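Local coordinates for putative enoyl-CoA hydratase/isomerase (Bordetella parapertussis, PDB 3ISA) that probably acts on acyl-CoA thioesters as a crotonase-family enoyl-CoA hydratase or isomerase, at the interface of chains A and B. Sequence-based numbering; all coordinates share one arbitrary frame. Chains: chain A/B, Putative enoyl-CoA hydratase/isomerase.

The interface of chains A and B. Residues chain A 78, 81-82, 85, 225, 229; chain B 78-79, 81-82, 85, 225.
A:Leu81 and B:Leu81 meet across the patch, their side chains crossing at about a right angle, with A:Leu81 CD2 3.9 Å from B:Leu81 CG. Each sends its CD2 methyl past the other leucine to the backbone of the following residue: A:Leu81 CD2 lies 3.6 Å from B:Leu82 CA, and B:Leu81 CD2 lies 3.7 Å from A:Leu82 CA. In both leucines CG is anti to the backbone N (chi1 170° in A:Leu81, 173° in B:Leu81), which carries the branched tip across to the partner helix. The same CD2 also touches the valine one turn on, with A:Leu81 CD2 4.1 Å from B:Val85 CG2.

A:Gly78 and B:Gly78, which carry no side chain, lie close to each other near the start of the two helices 77-95, and each receives a leucine from the partner. B:Leu82 lies alongside A:Gly78, its CB 3.7 Å from the glycine CA and its CD2 methyl near the glycine N; A:Leu82 does the same at B:Gly78. Toward the other end, the A:Ala229 methyl, at the close of helix 217-229, touches both B:Val85 CG1, 3.7 Å away, and B:Leu82 CD1, so a second helix flanks the leucine pair.

No direct polar bond joins the chains here. Beside the glycine, a water bridges the A:Gly78 amide N, 3.0 Å from it, and the B:Asp79 carboxylate oxygen OD1, at 2.7 Å. This links an amide in the first turn of one helix to an acidic side chain of the other.

This mainly apolar patch forms part of a larger two-fold interface between two subunits of the deposited six-chain assembly. Crotonase-family enzymes commonly form hexamers, and this surface may serve such an assembly.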
ATOM      1  N   GLY A  78      10.566 -29.585 -11.564  1.00 24.20           N
ATOM      2  CA  GLY A  78      10.008 -28.570 -12.431  1.00 22.46           C
ATOM      3  C   GLY A  78       8.590 -28.854 -12.916  1.00 20.47           C
ATOM      4  O   GLY A  78       7.745 -27.934 -12.953  1.00 18.04           O
ATOM      5  N   LEU A  81       6.325 -28.119 -10.071  1.00 20.01           N
ATOM      6  CA  LEU A  81       6.202 -26.669  -9.849  1.00 21.15           C
ATOM      7  C   LEU A  81       5.234 -26.064 -10.863  1.00 21.34           C
ATOM      8  O   LEU A  81       4.333 -25.314 -10.490  1.00 19.05           O
ATOM      9  CB  LEU A  81       7.551 -25.952  -9.966  1.00 19.55           C
ATOM     10  CG  LEU A  81       7.499 -24.414  -9.997  1.00 22.86           C
ATOM     11  CD1 LEU A  81       7.011 -23.811  -8.664  1.00 20.63           C
ATOM     12  CD2 LEU A  81       8.831 -23.831 -10.383  1.00 19.45           C
ATOM     13  N   LEU A  82       5.435 -26.390 -12.138  1.00 19.08           N
ATOM     14  CA  LEU A  82       4.527 -25.942 -13.190  1.00 17.07           C
ATOM     15  C   LEU A  82       3.064 -26.268 -12.911  1.00 17.36           C
ATOM     16  O   LEU A  82       2.205 -25.378 -13.018  1.00 18.29           O
ATOM     17  CB  LEU A  82       4.928 -26.481 -14.562  1.00 20.11           C
ATOM     18  CG  LEU A  82       4.013 -26.077 -15.729  1.00 23.08           C
ATOM     19  CD1 LEU A  82       3.807 -24.560 -15.891  1.00 17.69           C
ATOM     20  CD2 LEU A  82       4.545 -26.687 -17.018  1.00 25.96           C
ATOM     21  N   VAL A  85       1.805 -24.060 -10.097  1.00 17.55           N
ATOM     22  CA  VAL A  85       1.662 -22.691 -10.575  1.00 15.51           C
ATOM     23  C   VAL A  85       0.373 -22.537 -11.381  1.00 17.54           C
ATOM     24  O   VAL A  85      -0.378 -21.569 -11.174  1.00 17.88           O
ATOM     25  CB  VAL A  85       2.926 -22.227 -11.362  1.00 15.23           C
ATOM     26  CG1 VAL A  85       2.649 -20.945 -12.149  1.00 14.72           C
ATOM     27  CG2 VAL A  85       4.103 -22.029 -10.370  1.00 17.41           C
ATOM     28  N   ALA A 225       5.034 -20.110  -5.585  1.00 16.94           N
ATOM     29  CA  ALA A 225       6.224 -20.360  -6.396  1.00 17.03           C
ATOM     30  C   ALA A 225       7.455 -20.628  -5.528  1.00 20.55           C
ATOM     31  O   ALA A 225       8.144 -21.626  -5.745  1.00 18.85           O
ATOM     32  CB  ALA A 225       6.474 -19.199  -7.385  1.00 17.96           C
ATOM     33  N   ALA A 229       9.342 -24.256  -5.308  1.00 19.92           N
ATOM     34  CA  ALA A 229      10.663 -24.251  -5.963  1.00 20.28           C
ATOM     35  C   ALA A 229      11.827 -24.540  -5.006  1.00 22.23           C
ATOM     36  O   ALA A 229      12.982 -24.585  -5.431  1.00 25.19           O
ATOM     37  CB  ALA A 229      10.909 -22.947  -6.679  1.00 19.59           C
TER
ATOM     38  N   GLY B  78       8.138 -27.310 -17.495  1.00 21.33           N
ATOM     39  CA  GLY B  78       8.280 -27.219 -16.042  1.00 20.45           C
ATOM     40  C   GLY B  78       9.736 -27.037 -15.615  1.00 20.06           C
ATOM     41  O   GLY B  78      10.041 -26.225 -14.732  1.00 19.45           O
ATOM     42  N   ASP B  79      10.627 -27.807 -16.240  1.00 17.91           N
ATOM     43  CA  ASP B  79      12.071 -27.711 -15.989  1.00 20.38           C
ATOM     44  C   ASP B  79      12.546 -26.288 -16.261  1.00 17.10           C
ATOM     45  O   ASP B  79      13.308 -25.702 -15.476  1.00 20.36           O
ATOM     46  CB  ASP B  79      12.849 -28.676 -16.909  1.00 21.50           C
ATOM     47  CG  ASP B  79      12.661 -30.151 -16.554  1.00 32.25           C
ATOM     48  OD1 ASP B  79      12.321 -30.488 -15.390  1.00 25.46           O
ATOM     49  OD2 ASP B  79      12.871 -30.977 -17.477  1.00 29.90           O
ATOM     50  N   LEU B  81      10.627 -23.506 -16.338  1.00 17.69           N
ATOM     51  CA  LEU B  81       9.995 -22.635 -15.342  1.00 20.47           C
ATOM     52  C   LEU B  81      10.801 -22.635 -14.034  1.00 16.93           C
ATOM     53  O   LEU B  81      11.124 -21.567 -13.509  1.00 17.32           O
ATOM     54  CB  LEU B  81       8.560 -23.080 -15.034  1.00 19.40           C
ATOM     55  CG  LEU B  81       7.899 -22.308 -13.886  1.00 20.16           C
ATOM     56  CD1 LEU B  81       7.766 -20.808 -14.192  1.00 20.15           C
ATOM     57  CD2 LEU B  81       6.550 -22.903 -13.530  1.00 22.23           C
ATOM     58  N   LEU B  82      11.099 -23.830 -13.527  1.00 17.00           N
ATOM     59  CA  LEU B  82      11.840 -23.996 -12.287  1.00 21.00           C
ATOM     60  C   LEU B  82      13.168 -23.242 -12.346  1.00 23.41           C
ATOM     61  O   LEU B  82      13.494 -22.508 -11.426  1.00 18.84           O
ATOM     62  CB  LEU B  82      12.046 -25.472 -11.947  1.00 21.50           C
ATOM     63  CG  LEU B  82      12.930 -25.761 -10.723  1.00 24.35           C
ATOM     64  CD1 LEU B  82      12.362 -25.143  -9.434  1.00 23.11           C
ATOM     65  CD2 LEU B  82      13.165 -27.241 -10.532  1.00 27.19           C
ATOM     66  N   VAL B  85      12.539 -19.523 -12.228  1.00 15.92           N
ATOM     67  CA  VAL B  85      12.161 -19.170 -10.857  1.00 15.88           C
ATOM     68  C   VAL B  85      13.385 -19.088  -9.931  1.00 21.19           C
ATOM     69  O   VAL B  85      13.515 -18.134  -9.141  1.00 16.40           O
ATOM     70  CB  VAL B  85      11.052 -20.119 -10.283  1.00 16.04           C
ATOM     71  CG1 VAL B  85      10.878 -19.927  -8.763  1.00 16.85           C
ATOM     72  CG2 VAL B  85       9.712 -19.852 -11.013  1.00 16.62           C
ATOM     73  N   ALA B 225       6.744 -15.841 -12.930  1.00 14.01           N
ATOM     74  CA  ALA B 225       6.089 -17.150 -12.950  1.00 18.25           C
ATOM     75  C   ALA B 225       4.954 -17.218 -13.975  1.00 20.95           C
ATOM     76  O   ALA B 225       4.892 -18.170 -14.754  1.00 17.20           O
ATOM     77  CB  ALA B 225       5.595 -17.537 -11.563  1.00 16.31           C
TER
HETATM   78  O   HOH W   1      13.221 -29.768 -12.960  1.00 22.35           O